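Local coordinates for uncharacterized protein Atu2129 (Agrobacterium tumefaciens, PDB 3DNH) that is of unknown function but has a CREG-like beta-barrel related to the FMN-binding pyridoxamine 5'-phosphate oxidase family, so it may bind a flavin or a similar ligand, at residues Trp236-Val241 against Leu251-Lys256; Glu187-Arg192 against Glu242-Phe247; Ser201-Leu206 against Trp214-Ile219; Ile129-Lys134 against Gly223-Ser228. All blocks are in the same frame, centred on the assembly; numbering follows the deposited sequence.

Contact 1 of 4, residues Trp236-Val241 against Leu251-Lys256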
loop_
_atom_site.group_PDB
_atom_site.type_symbol
_atom_site.label_atom_id
_atom_site.label_comp_id
_atom_site.label_asym_id
_atom_site.label_seq_id
_atom_site.Cartn_x
_atom_site.Cartn_y
_atom_site.Cartn_z
ATOM N N TRP A 236 -19.429 13.934 -6.543
ATOM C CA TRP A 236 -20.134 13.525 -7.745
ATOM C C TRP A 236 -21.315 14.400 -8.059
ATOM O O TRP A 236 -22.124 14.711 -7.170
ATOM C CB TRP A 236 -20.594 12.073 -7.643
ATOM C CG TRP A 236 -19.414 11.125 -7.500
ATOM C CD1 TRP A 236 -18.764 10.778 -6.328
ATOM C CD2 TRP A 236 -18.741 10.427 -8.552
ATOM N NE1 TRP A 236 -17.759 9.873 -6.583
ATOM C CE2 TRP A 236 -17.704 9.647 -7.939
ATOM C CE3 TRP A 236 -18.911 10.364 -9.947
ATOM C CZ2 TRP A 236 -16.838 8.821 -8.684
ATOM C CZ3 TRP A 236 -18.035 9.517 -10.706
ATOM C CH2 TRP A 236 -17.023 8.773 -10.068
ATOM N N PHE A 237 -21.428 14.812 -9.321
ATOM C CA PHE A 237 -22.615 15.581 -9.743
ATOM C C PHE A 237 -23.834 14.690 -9.711
ATOM O O PHE A 237 -23.711 13.461 -9.917
ATOM C CB PHE A 237 -22.417 16.148 -11.146
ATOM C CG PHE A 237 -21.276 17.138 -11.251
ATOM C CD1 PHE A 237 -21.066 18.102 -10.234
ATOM C CD2 PHE A 237 -20.425 17.123 -12.366
ATOM C CE1 PHE A 237 -20.072 19.018 -10.315
ATOM C CE2 PHE A 237 -19.377 18.067 -12.466
ATOM C CZ PHE A 237 -19.194 18.998 -11.452
ATOM N N ALA A 238 -25.004 15.277 -9.464
ATOM C CA ALA A 238 -26.238 14.510 -9.581
ATOM C C ALA A 238 -26.535 14.098 -11.034
ATOM O O ALA A 238 -27.128 13.063 -11.263
ATOM C CB ALA A 238 -27.458 15.251 -8.952
ATOM N N GLU A 239 -26.165 14.935 -11.995
ATOM C CA GLU A 239 -26.250 14.550 -13.393
ATOM C C GLU A 239 -25.031 15.048 -14.162
ATOM O O GLU A 239 -24.314 15.921 -13.676
ATOM C CB GLU A 239 -27.591 14.951 -14.044
ATOM C CG GLU A 239 -27.880 16.426 -14.062
ATOM C CD GLU A 239 -29.296 16.723 -14.519
ATOM O OE1 GLU A 239 -29.695 17.912 -14.471
ATOM O OE2 GLU A 239 -30.011 15.780 -14.926
ATOM N N ARG A 240 -24.779 14.431 -15.327
ATOM C CA ARG A 240 -23.549 14.636 -16.102
ATOM C C ARG A 240 -23.554 16.070 -16.580
ATOM O O ARG A 240 -24.588 16.579 -16.986
ATOM C CB ARG A 240 -23.520 13.674 -17.316
ATOM C CG ARG A 240 -22.342 13.838 -18.273
ATOM C CD ARG A 240 -22.458 12.922 -19.533
ATOM N NE ARG A 240 -21.532 13.379 -20.571
ATOM C CZ ARG A 240 -20.229 13.108 -20.586
ATOM N NH1 ARG A 240 -19.683 12.383 -19.620
ATOM N NH2 ARG A 240 -19.470 13.592 -21.549
ATOM N N VAL A 241 -22.397 16.707 -16.572
ATOM C CA VAL A 241 -22.290 18.147 -16.883
ATOM C C VAL A 241 -21.457 18.330 -18.172
ATOM O O VAL A 241 -20.416 17.707 -18.340
ATOM C CB VAL A 241 -21.679 18.911 -15.669
ATOM C CG1 VAL A 241 -21.142 20.268 -16.088
ATOM C CG2 VAL A 241 -22.761 19.069 -14.577
ATOM N N LEU A 251 -23.356 23.493 -9.645
ATOM C CA LEU A 251 -22.597 23.970 -8.485
ATOM C C LEU A 251 -23.510 24.711 -7.519
ATOM O O LEU A 251 -23.401 24.547 -6.289
ATOM C CB LEU A 251 -21.419 24.878 -8.896
ATOM C CG LEU A 251 -19.938 24.513 -8.664
ATOM C CD1 LEU A 251 -19.202 25.775 -8.218
ATOM C CD2 LEU A 251 -19.685 23.406 -7.637
ATOM N N ALA A 252 -24.406 25.518 -8.088
ATOM C CA ALA A 252 -25.319 26.375 -7.326
ATOM C C ALA A 252 -26.342 25.556 -6.530
ATOM O O ALA A 252 -26.644 25.889 -5.375
ATOM C CB ALA A 252 -26.028 27.384 -8.261
ATOM N N GLN A 253 -26.893 24.519 -7.162
ATOM C CA GLN A 253 -27.715 23.508 -6.480
ATOM C C GLN A 253 -26.946 22.923 -5.294
ATOM O O GLN A 253 -27.438 22.915 -4.171
ATOM C CB GLN A 253 -28.166 22.405 -7.468
ATOM C CG GLN A 253 -28.374 20.974 -6.882
ATOM C CD GLN A 253 -27.333 19.903 -7.356
ATOM O OE1 GLN A 253 -27.420 18.725 -6.964
ATOM N NE2 GLN A 253 -26.378 20.304 -8.200
ATOM N N LEU A 254 -25.718 22.499 -5.530
ATOM C CA LEU A 254 -24.975 21.790 -4.525
ATOM C C LEU A 254 -24.691 22.634 -3.315
ATOM O O LEU A 254 -24.759 22.169 -2.212
ATOM C CB LEU A 254 -23.640 21.305 -5.091
ATOM C CG LEU A 254 -23.584 20.081 -5.970
ATOM C CD1 LEU A 254 -22.408 20.101 -6.875
ATOM C CD2 LEU A 254 -23.579 18.863 -5.149
ATOM N N LEU A 255 -24.323 23.869 -3.541
ATOM C CA LEU A 255 -23.833 24.707 -2.462
ATOM C C LEU A 255 -24.960 25.378 -1.665
ATOM O O LEU A 255 -24.744 26.368 -0.939
ATOM C CB LEU A 255 -22.848 25.736 -3.009
ATOM C CG LEU A 255 -21.475 25.132 -3.323
ATOM C CD1 LEU A 255 -20.654 26.019 -4.248
ATOM C CD2 LEU A 255 -20.755 24.840 -2.004
ATOM N N LYS A 256 -26.163 24.829 -1.772
ATOM C CA LYS A 256 -27.309 25.390 -1.062
ATOM C C LYS A 256 -27.301 25.174 0.447
ATOM O O LYS A 256 -28.026 25.870 1.173
ATOM C CB LYS A 256 -28.627 24.914 -1.677
ATOM C CG LYS A 256 -29.404 26.021 -2.400
ATOM C CD LYS A 256 -28.585 26.656 -3.530
ATOM C CE LYS A 256 -27.596 27.738 -3.036
ATOM N NZ LYS A 256 -26.258 27.613 -3.757
HETATM O O HOH W 1 -24.862 18.144 -9.159
#
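L254, on the last turn of the helix 244-254, lays one methyl against the ring of F237 in the loop that leads into the same helix. The touch is from CD1 of L254 to CD1 of F237, 4.1 Å apart, and the methyl arrives at the rim of the ring, near its plane, with the two side chains crossing at about a right angle. In F237 the CG atom stands anti to the carbonyl carbon (chi1 -63°), a setting that lets the end of the ring come near L254. I224 of the strand 223-227 is a further neighbour of this ring. A large flat hydrocarbon suits this position, since it can meet the helix at its rim and still reach the small sheet. Strand 232-236 runs through the loop 237-243 into the C-terminal helix 244-254, whose last turn packs back on the start of that loop. Toward solvent the contact becomes polar. A238 brings its CB to 4.0 Å from OE1 of Q253, the methyl meeting the amide oxygen of a glutamine whose chain is bent at chi2. A single water then joins the two segments, accepting from A238 N at 2.9 Å and from NE2 of Q253 at 2.8 Å. Glutamine suits this margin because its amide can donate from NE2 to the bridging water while OE1 lies against the A238 methyl. On the helix side, L254 also touches L206 of the helix 199-206.

Contact 2 of 4, residues Glu187-Arg192 against Glu242-Phe247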
loop_
_atom_site.group_PDB
_atom_site.type_symbol
_atom_site.label_atom_id
_atom_site.label_comp_id
_atom_site.label_asym_id
_atom_site.label_seq_id
_atom_site.Cartn_x
_atom_site.Cartn_y
_atom_site.Cartn_z
ATOM N N GLU A 187 -9.997 24.369 -16.296
ATOM C CA GLU A 187 -8.819 24.903 -15.585
ATOM C C GLU A 187 -9.093 26.296 -14.954
ATOM O O GLU A 187 -8.758 26.553 -13.794
ATOM C CB GLU A 187 -7.618 24.917 -16.525
ATOM C CG GLU A 187 -6.283 24.506 -15.878
ATOM C CD GLU A 187 -6.397 23.224 -15.031
ATOM O OE1 GLU A 187 -6.930 22.221 -15.563
ATOM O OE2 GLU A 187 -5.976 23.231 -13.839
ATOM N N SER A 188 -9.743 27.173 -15.712
ATOM C CA SER A 188 -10.055 28.506 -15.212
ATOM C C SER A 188 -11.215 28.481 -14.210
ATOM O O SER A 188 -11.247 29.300 -13.292
ATOM C CB SER A 188 -10.343 29.467 -16.361
ATOM O OG SER A 188 -11.468 29.014 -17.075
ATOM N N GLU A 189 -12.150 27.548 -14.362
ATOM C CA GLU A 189 -13.146 27.347 -13.296
ATOM C C GLU A 189 -12.535 26.872 -11.977
ATOM O O GLU A 189 -12.895 27.394 -10.929
ATOM C CB GLU A 189 -14.273 26.419 -13.733
ATOM C CG GLU A 189 -15.211 27.084 -14.717
ATOM C CD GLU A 189 -15.933 28.259 -14.094
ATOM O OE1 GLU A 189 -16.915 28.029 -13.365
ATOM O OE2 GLU A 189 -15.517 29.409 -14.312
ATOM N N ALA A 190 -11.587 25.925 -12.026
ATOM C CA ALA A 190 -10.882 25.465 -10.812
ATOM C C ALA A 190 -10.209 26.647 -10.109
ATOM O O ALA A 190 -10.338 26.809 -8.894
ATOM C CB ALA A 190 -9.817 24.367 -11.162
ATOM N N THR A 191 -9.478 27.452 -10.882
ATOM C CA THR A 191 -8.797 28.632 -10.381
ATOM C C THR A 191 -9.779 29.615 -9.755
ATOM O O THR A 191 -9.533 30.139 -8.664
ATOM C CB THR A 191 -8.015 29.352 -11.506
ATOM O OG1 THR A 191 -7.136 28.421 -12.122
ATOM C CG2 THR A 191 -7.191 30.504 -10.977
ATOM N N ARG A 192 -10.874 29.838 -10.447
ATOM C CA ARG A 192 -11.915 30.727 -10.010
ATOM C C ARG A 192 -12.443 30.317 -8.668
ATOM O O ARG A 192 -12.487 31.091 -7.771
ATOM C CB ARG A 192 -13.066 30.715 -10.996
ATOM C CG ARG A 192 -13.647 32.054 -11.288
ATOM C CD ARG A 192 -15.133 32.116 -11.355
ATOM N NE ARG A 192 -15.793 30.879 -11.653
ATOM C CZ ARG A 192 -16.817 30.410 -10.980
ATOM N NH1 ARG A 192 -17.312 31.079 -9.998
ATOM N NH2 ARG A 192 -17.334 29.273 -11.308
ATOM N N GLU A 242 -21.945 19.148 -19.106
ATOM C CA GLU A 242 -21.282 19.208 -20.427
ATOM C C GLU A 242 -20.851 20.610 -20.831
ATOM O O GLU A 242 -19.920 20.797 -21.626
ATOM C CB GLU A 242 -22.163 18.558 -21.498
ATOM C CG GLU A 242 -22.008 17.038 -21.508
ATOM C CD GLU A 242 -22.761 16.386 -22.639
ATOM O OE1 GLU A 242 -23.697 17.018 -23.215
ATOM O OE2 GLU A 242 -22.415 15.221 -22.946
ATOM N N THR A 243 -21.486 21.585 -20.195
ATOM C CA THR A 243 -21.272 22.986 -20.506
ATOM C C THR A 243 -21.021 23.781 -19.260
ATOM O O THR A 243 -21.259 23.319 -18.123
ATOM C CB THR A 243 -22.496 23.601 -21.235
ATOM O OG1 THR A 243 -23.624 23.621 -20.347
ATOM C CG2 THR A 243 -22.839 22.813 -22.495
ATOM N N LEU A 244 -20.551 25.005 -19.464
ATOM C CA LEU A 244 -20.300 25.883 -18.335
ATOM C C LEU A 244 -21.616 26.243 -17.642
ATOM O O LEU A 244 -21.690 26.232 -16.410
ATOM C CB LEU A 244 -19.571 27.152 -18.787
ATOM C CG LEU A 244 -19.193 28.121 -17.665
ATOM C CD1 LEU A 244 -18.021 27.561 -16.871
ATOM C CD2 LEU A 244 -18.812 29.447 -18.269
ATOM N N LYS A 245 -22.637 26.578 -18.435
ATOM C CA LYS A 245 -23.964 26.852 -17.885
ATOM C C LYS A 245 -24.407 25.703 -16.989
ATOM O O LYS A 245 -24.876 25.942 -15.881
ATOM C CB LYS A 245 -25.027 27.089 -18.977
ATOM C CG LYS A 245 -26.305 27.686 -18.390
ATOM C CD LYS A 245 -27.188 28.401 -19.422
ATOM C CE LYS A 245 -27.914 29.564 -18.766
ATOM N NZ LYS A 245 -26.946 30.496 -18.111
ATOM N N GLN A 246 -24.234 24.464 -17.466
ATOM C CA GLN A 246 -24.643 23.288 -16.711
ATOM C C GLN A 246 -23.794 23.128 -15.460
ATOM O O GLN A 246 -24.303 22.741 -14.414
ATOM C CB GLN A 246 -24.623 22.017 -17.564
ATOM C CG GLN A 246 -25.673 21.992 -18.693
ATOM C CD GLN A 246 -25.511 20.789 -19.601
ATOM O OE1 GLN A 246 -24.499 20.087 -19.562
ATOM N NE2 GLN A 246 -26.515 20.543 -20.433
ATOM N N PHE A 247 -22.495 23.431 -15.551
ATOM C CA PHE A 247 -21.637 23.355 -14.367
ATOM C C PHE A 247 -22.091 24.327 -13.262
ATOM O O PHE A 247 -22.279 23.939 -12.105
ATOM C CB PHE A 247 -20.206 23.678 -14.737
ATOM C CG PHE A 247 -19.291 23.661 -13.582
ATOM C CD1 PHE A 247 -19.048 22.470 -12.899
ATOM C CD2 PHE A 247 -18.617 24.813 -13.187
ATOM C CE1 PHE A 247 -18.188 22.428 -11.802
ATOM C CE2 PHE A 247 -17.727 24.764 -12.090
ATOM C CZ PHE A 247 -17.518 23.566 -11.417
#
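Two helices of the C-terminal part, 180-194 and 244-254, pack here through E189 on the first and L244 and F247, one turn apart, on the second. CG and CD of the glutamate meet L244, and OE1 meets F247. CD1 of L244 lies 3.5 Å from CD of E189 and almost as near to CG, the two side chains crossing at about a right angle. Bent at chi2 (-64°), the E189 chain carries OE1 to the rim of the F247 ring, 3.6 Å from CE2, in the ring plane; carboxylate and ring planes are 88° apart. An oxygen at that rim faces the slightly positive ring hydrogens, a weakly favourable placing. R192 forms a salt bridge to E189, NE donating to OE2 at 3.1 Å, which would offset the cost of a carboxylate against apolar groups. The second helix opens with a capping box: T243 at the N-cap accepts from Q246 N through OG1 (3.1 Å), and OE1 of Q246 returns a weak bond to T243 N (3.4 Å) and also takes E242 N at 2.8 Å. L244 N goes instead to OE2 of E181. F247 also packs on I219 of strand 215-220.

Contact 3 of 4, residues Ser201-Leu206 against Trp214-Ile219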
loop_
_atom_site.group_PDB
_atom_site.type_symbol
_atom_site.label_atom_id
_atom_site.label_comp_id
_atom_site.label_asym_id
_atom_site.label_seq_id
_atom_site.Cartn_x
_atom_site.Cartn_y
_atom_site.Cartn_z
ATOM N N SER A 201 -13.140 23.578 0.372
ATOM C CA SER A 201 -13.395 22.837 1.613
ATOM C C SER A 201 -14.899 22.547 1.803
ATOM O O SER A 201 -15.268 21.419 2.176
ATOM C CB SER A 201 -12.806 23.592 2.792
ATOM O OG SER A 201 -12.939 22.837 3.981
ATOM N N ARG A 202 -15.770 23.507 1.469
ATOM C CA ARG A 202 -17.225 23.241 1.432
ATOM C C ARG A 202 -17.597 22.083 0.498
ATOM O O ARG A 202 -18.466 21.257 0.831
ATOM C CB ARG A 202 -18.037 24.491 1.079
ATOM C CG ARG A 202 -18.171 25.449 2.254
ATOM C CD ARG A 202 -18.633 26.870 1.871
ATOM N NE ARG A 202 -19.829 26.874 1.023
ATOM C CZ ARG A 202 -20.792 27.807 1.047
ATOM N NH1 ARG A 202 -21.827 27.701 0.210
ATOM N NH2 ARG A 202 -20.742 28.830 1.910
ATOM N N LEU A 203 -16.971 22.043 -0.665
ATOM C CA LEU A 203 -17.199 20.962 -1.655
ATOM C C LEU A 203 -16.660 19.636 -1.150
ATOM O O LEU A 203 -17.310 18.601 -1.336
ATOM C CB LEU A 203 -16.552 21.284 -3.019
ATOM C CG LEU A 203 -16.993 22.579 -3.704
ATOM C CD1 LEU A 203 -16.127 22.843 -4.931
ATOM C CD2 LEU A 203 -18.490 22.490 -4.109
ATOM N N ALA A 204 -15.491 19.671 -0.498
ATOM C CA ALA A 204 -14.914 18.452 0.048
ATOM C C ALA A 204 -15.800 17.871 1.164
ATOM O O ALA A 204 -15.998 16.652 1.238
ATOM C CB ALA A 204 -13.525 18.693 0.523
ATOM N N VAL A 205 -16.355 18.744 2.005
ATOM C CA VAL A 205 -17.280 18.289 3.054
ATOM C C VAL A 205 -18.548 17.670 2.447
ATOM O O VAL A 205 -18.948 16.610 2.883
ATOM C CB VAL A 205 -17.543 19.357 4.173
ATOM C CG1 VAL A 205 -16.223 19.909 4.736
ATOM C CG2 VAL A 205 -18.397 20.477 3.672
ATOM N N LEU A 206 -19.134 18.302 1.416
ATOM C CA LEU A 206 -20.228 17.695 0.602
ATOM C C LEU A 206 -19.873 16.313 0.058
ATOM O O LEU A 206 -20.728 15.436 -0.059
ATOM C CB LEU A 206 -20.584 18.570 -0.609
ATOM C CG LEU A 206 -21.694 19.626 -0.695
ATOM C CD1 LEU A 206 -21.161 20.997 -0.630
ATOM C CD2 LEU A 206 -22.399 19.439 -2.053
ATOM N N TRP A 214 -8.368 22.668 1.536
ATOM C CA TRP A 214 -8.691 21.973 0.274
ATOM C C TRP A 214 -8.485 22.826 -0.973
ATOM O O TRP A 214 -8.640 24.052 -0.929
ATOM C CB TRP A 214 -10.150 21.526 0.323
ATOM C CG TRP A 214 -10.350 20.423 1.295
ATOM C CD1 TRP A 214 -10.691 20.540 2.605
ATOM C CD2 TRP A 214 -10.141 19.025 1.052
ATOM N NE1 TRP A 214 -10.771 19.297 3.182
ATOM C CE2 TRP A 214 -10.418 18.348 2.262
ATOM C CE3 TRP A 214 -9.781 18.278 -0.073
ATOM C CZ2 TRP A 214 -10.331 16.946 2.379
ATOM C CZ3 TRP A 214 -9.711 16.897 0.034
ATOM C CH2 TRP A 214 -9.990 16.243 1.253
ATOM N N LYS A 215 -8.149 22.176 -2.082
ATOM C CA LYS A 215 -8.147 22.796 -3.407
ATOM C C LYS A 215 -8.815 21.861 -4.402
ATOM O O LYS A 215 -8.676 20.646 -4.282
ATOM C CB LYS A 215 -6.717 23.094 -3.874
ATOM C CG LYS A 215 -5.992 24.267 -3.101
ATOM C CD LYS A 215 -6.637 25.653 -3.403
ATOM C CE LYS A 215 -6.119 26.789 -2.489
ATOM N NZ LYS A 215 -6.862 28.110 -2.607
ATOM N N ILE A 216 -9.555 22.430 -5.361
ATOM C CA ILE A 216 -10.017 21.701 -6.536
ATOM C C ILE A 216 -8.835 21.415 -7.394
ATOM O O ILE A 216 -8.067 22.336 -7.708
ATOM C CB ILE A 216 -10.990 22.503 -7.348
ATOM C CG1 ILE A 216 -12.242 22.764 -6.504
ATOM C CG2 ILE A 216 -11.332 21.785 -8.706
ATOM C CD1 ILE A 216 -13.188 23.722 -7.113
ATOM N N THR A 217 -8.664 20.142 -7.742
ATOM C CA THR A 217 -7.568 19.727 -8.607
ATOM C C THR A 217 -8.048 19.491 -10.022
ATOM O O THR A 217 -7.255 19.654 -10.967
ATOM C CB THR A 217 -6.797 18.481 -8.057
ATOM O OG1 THR A 217 -7.707 17.381 -7.898
ATOM C CG2 THR A 217 -6.184 18.823 -6.676
ATOM N N SER A 218 -9.330 19.126 -10.188
ATOM C CA SER A 218 -9.827 18.724 -11.462
ATOM C C SER A 218 -11.334 18.745 -11.490
ATOM O O SER A 218 -11.976 18.270 -10.550
ATOM C CB SER A 218 -9.297 17.306 -11.804
ATOM O OG SER A 218 -9.492 16.968 -13.153
ATOM N N ILE A 219 -11.903 19.296 -12.580
ATOM C CA ILE A 219 -13.364 19.263 -12.834
ATOM C C ILE A 219 -13.583 18.442 -14.091
ATOM O O ILE A 219 -12.854 18.618 -15.065
ATOM C CB ILE A 219 -13.941 20.679 -13.057
ATOM C CG1 ILE A 219 -13.658 21.568 -11.812
ATOM C CG2 ILE A 219 -15.436 20.600 -13.459
ATOM C CD1 ILE A 219 -13.831 23.055 -12.031
#
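An alanine methyl sits squarely over the indole of W214: CB of A204 lies 3.5 Å from the centroid of the five-membered ring, only 14° off its normal, a CH-pi contact over the face. The nearest ring atom is CD2, 3.4 Å from that CB, so the fit is close, and a small residue suits the spot because the backbone of the helix 199-206 can then come near the aromatic plane. One turn earlier, S201 approaches obliquely, its OG 3.5 Å from CD1 of W214. That hydroxyl is engaged with OG1 of T211 in the loop between helix 199-206 and strand 215-220, while the indole N-H goes to K210 O, so the polar ends of both residues are satisfied at a buried site. The tryptophan CG stands anti to its carbonyl carbon (chi1 -70°), which sets one face of the indole against the A204 methyl. Beside this pair, L203 and I216 meet end to end, CD1 to CD1 at 3.8 Å, their chains crossing obliquely; branched aliphatic residues fill such a helix-strand seam well. I216 N bonds to OD1 of N194, fixing the strand to the end of the helix 180-194. The contact therefore lies with helix 199-206 on one face of the strand 215-220, where I216 also meets A190 and L193 of helix 180-194, while L203 reaches L251 of helix 244-254 and W214 covers L226 of the neighbouring strand.

Contact 4 of 4, residues Ile129-Lys134 against Gly223-Ser228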
loop_
_atom_site.group_PDB
_atom_site.type_symbol
_atom_site.label_atom_id
_atom_site.label_comp_id
_atom_site.label_asym_id
_atom_site.label_seq_id
_atom_site.Cartn_x
_atom_site.Cartn_y
_atom_site.Cartn_z
ATOM N N ILE A 129 2.186 17.837 -8.560
ATOM C CA ILE A 129 2.520 18.781 -7.500
ATOM C C ILE A 129 1.295 19.225 -6.694
ATOM O O ILE A 129 1.371 19.403 -5.483
ATOM C CB ILE A 129 3.204 20.072 -8.093
ATOM C CG1 ILE A 129 4.685 19.827 -8.484
ATOM C CG2 ILE A 129 3.146 21.244 -7.137
ATOM C CD1 ILE A 129 5.428 19.072 -7.518
ATOM N N ALA A 130 0.187 19.404 -7.401
ATOM C CA ALA A 130 -1.108 19.779 -6.811
ATOM C C ALA A 130 -1.513 18.794 -5.703
ATOM O O ALA A 130 -2.075 19.204 -4.709
ATOM C CB ALA A 130 -2.189 19.855 -7.912
ATOM N N ARG A 131 -1.166 17.512 -5.847
ATOM C CA ARG A 131 -1.500 16.509 -4.843
ATOM C C ARG A 131 -0.376 16.232 -3.868
ATOM O O ARG A 131 -0.633 15.829 -2.725
ATOM C CB ARG A 131 -1.923 15.185 -5.519
ATOM C CG ARG A 131 -3.306 15.157 -6.030
ATOM C CD ARG A 131 -3.574 13.764 -6.651
ATOM N NE ARG A 131 -4.994 13.532 -6.802
ATOM C CZ ARG A 131 -5.560 12.345 -7.028
ATOM N NH1 ARG A 131 -4.827 11.241 -7.106
ATOM N NH2 ARG A 131 -6.884 12.263 -7.136
ATOM N N TYR A 132 0.860 16.437 -4.334
ATOM C CA TYR A 132 2.080 15.985 -3.663
ATOM C C TYR A 132 3.066 17.157 -3.630
ATOM O O TYR A 132 4.019 17.208 -4.438
ATOM C CB TYR A 132 2.691 14.756 -4.392
ATOM C CG TYR A 132 1.662 13.682 -4.567
ATOM C CD1 TYR A 132 1.131 13.041 -3.435
ATOM C CD2 TYR A 132 1.165 13.348 -5.828
ATOM C CE1 TYR A 132 0.134 12.124 -3.541
ATOM C CE2 TYR A 132 0.148 12.401 -5.948
ATOM C CZ TYR A 132 -0.358 11.800 -4.796
ATOM O OH TYR A 132 -1.352 10.877 -4.873
ATOM N N PRO A 133 2.838 18.115 -2.700
ATOM C CA PRO A 133 3.694 19.312 -2.715
ATOM C C PRO A 133 5.173 19.036 -2.452
ATOM O O PRO A 133 6.014 19.836 -2.838
ATOM C CB PRO A 133 3.067 20.225 -1.636
ATOM C CG PRO A 133 2.334 19.334 -0.755
ATOM C CD PRO A 133 1.821 18.192 -1.633
ATOM N N LYS A 134 5.508 17.907 -1.835
ATOM C CA LYS A 134 6.907 17.585 -1.629
ATOM C C LYS A 134 7.596 17.198 -2.935
ATOM O O LYS A 134 8.822 17.231 -3.024
ATOM C CB LYS A 134 7.087 16.479 -0.590
ATOM C CG LYS A 134 7.249 17.008 0.807
ATOM C CD LYS A 134 7.563 15.906 1.853
ATOM C CE LYS A 134 6.363 14.986 2.174
ATOM N NZ LYS A 134 5.022 15.402 1.571
ATOM N N GLY A 223 -17.934 14.996 -12.087
ATOM C CA GLY A 223 -17.700 15.624 -10.781
ATOM C C GLY A 223 -16.369 16.332 -10.639
ATOM O O GLY A 223 -15.754 16.718 -11.630
ATOM N N ILE A 224 -15.912 16.465 -9.393
ATOM C CA ILE A 224 -14.829 17.364 -9.062
ATOM C C ILE A 224 -13.892 16.639 -8.107
ATOM O O ILE A 224 -14.344 16.094 -7.073
ATOM C CB ILE A 224 -15.358 18.677 -8.331
ATOM C CG1 ILE A 224 -16.401 19.439 -9.181
ATOM C CG2 ILE A 224 -14.113 19.590 -7.918
ATOM C CD1 ILE A 224 -17.242 20.534 -8.388
ATOM N N ASP A 225 -12.596 16.672 -8.411
ATOM C CA ASP A 225 -11.647 16.035 -7.544
ATOM C C ASP A 225 -11.083 17.132 -6.719
ATOM O O ASP A 225 -10.818 18.216 -7.255
ATOM C CB ASP A 225 -10.536 15.363 -8.343
ATOM C CG ASP A 225 -10.959 13.981 -8.909
ATOM O OD1 ASP A 225 -12.037 13.450 -8.597
ATOM O OD2 ASP A 225 -10.171 13.425 -9.656
ATOM N N LEU A 226 -10.869 16.851 -5.427
ATOM C CA LEU A 226 -10.219 17.807 -4.492
ATOM C C LEU A 226 -9.084 17.175 -3.719
ATOM O O LEU A 226 -9.082 15.960 -3.505
ATOM C CB LEU A 226 -11.241 18.431 -3.520
ATOM C CG LEU A 226 -12.484 18.982 -4.225
ATOM C CD1 LEU A 226 -13.646 18.085 -3.970
ATOM C CD2 LEU A 226 -12.707 20.387 -3.724
ATOM N N ALA A 227 -8.105 17.999 -3.324
ATOM C CA ALA A 227 -7.030 17.561 -2.462
ATOM C C ALA A 227 -6.751 18.540 -1.313
ATOM O O ALA A 227 -6.932 19.773 -1.436
ATOM C CB ALA A 227 -5.721 17.259 -3.280
ATOM N N SER A 228 -6.357 17.955 -0.183
ATOM C CA SER A 228 -5.754 18.681 0.936
ATOM C C SER A 228 -4.424 18.004 1.157
ATOM O O SER A 228 -4.049 17.126 0.380
ATOM C CB SER A 228 -6.612 18.575 2.179
ATOM O OG SER A 228 -6.577 17.256 2.695
HETATM O O HOH W 2 -2.448 18.846 -2.113
HETATM O O HOH W 3 -7.151 15.423 -6.151
#
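R131, on helix 121-131, passes its CG by the methyl of A227 in the strand 223-227, the CB of A227 lying 4.2 Å from that CG; alanine is small enough to let the long chain come alongside. At the root of the side chain, CB of R131 lies over the Y132 ring, 3.5 Å above the plane and offset toward the rim, an intimate pairing of consecutive residues. With chi2 at -179° and chi3 at 163° the chain is extended beyond CG, which carries the guanidinium onward past A227. NE donates to a water at 2.9 Å, placed at the edge of the guanidinium in its plane, and that water makes a weak bond to L226 O at 3.3 Å. NH1 bonds to I61 O, and NH2 makes a weak bond to H37 O, so the group is held by a carbonyl of barrel strand 54-63 and, weakly, by one of helix 28-38. NH2 also lies 4.3 Å from OD2 of D225, too far for a salt bridge, though the charges would attract. D225 is itself paired, through OD1 with R234 and through OD2 with ND1 of H37, and an arginine nearby would probably stabilise its negative charge. A second water bridges the two backbones, donating to A130 O at 2.6 Å and weakly to S228 O. Arginine suits this place because one residue can supply apolar length and several N-H groups. The arrangement joins helix 121-131, packed with the CREG-like barrel, to the middle strand of the small antiparallel sheet; the barrel is of the kind found in FMN-binding relatives.

In the fold
Contact 3 sets helix 199-206 on the small antiparallel sheet, contact 2 joins two helices beside it, contact 1 joins the loop after its last strand to helix 244-254, and contact 4 links the sheet to helix 121-131 by the barrel. Contacts 3 and 4 lie closest, with centres about 9 Å apart, because their strands are neighbours; K215 N to A227 O, at 2.8 Å, and S218 O to D225 N, at 2.7 Å, are probable hydrogen bonds between them. Contacts 1 and 2 share helix 244-254, their centres about 12 Å apart, and F237 CZ meets F247 CE1 at 3.6 Å. Contacts 1 to 3 and I224 share an apolar core, while the R131 side of contact 4 is polar.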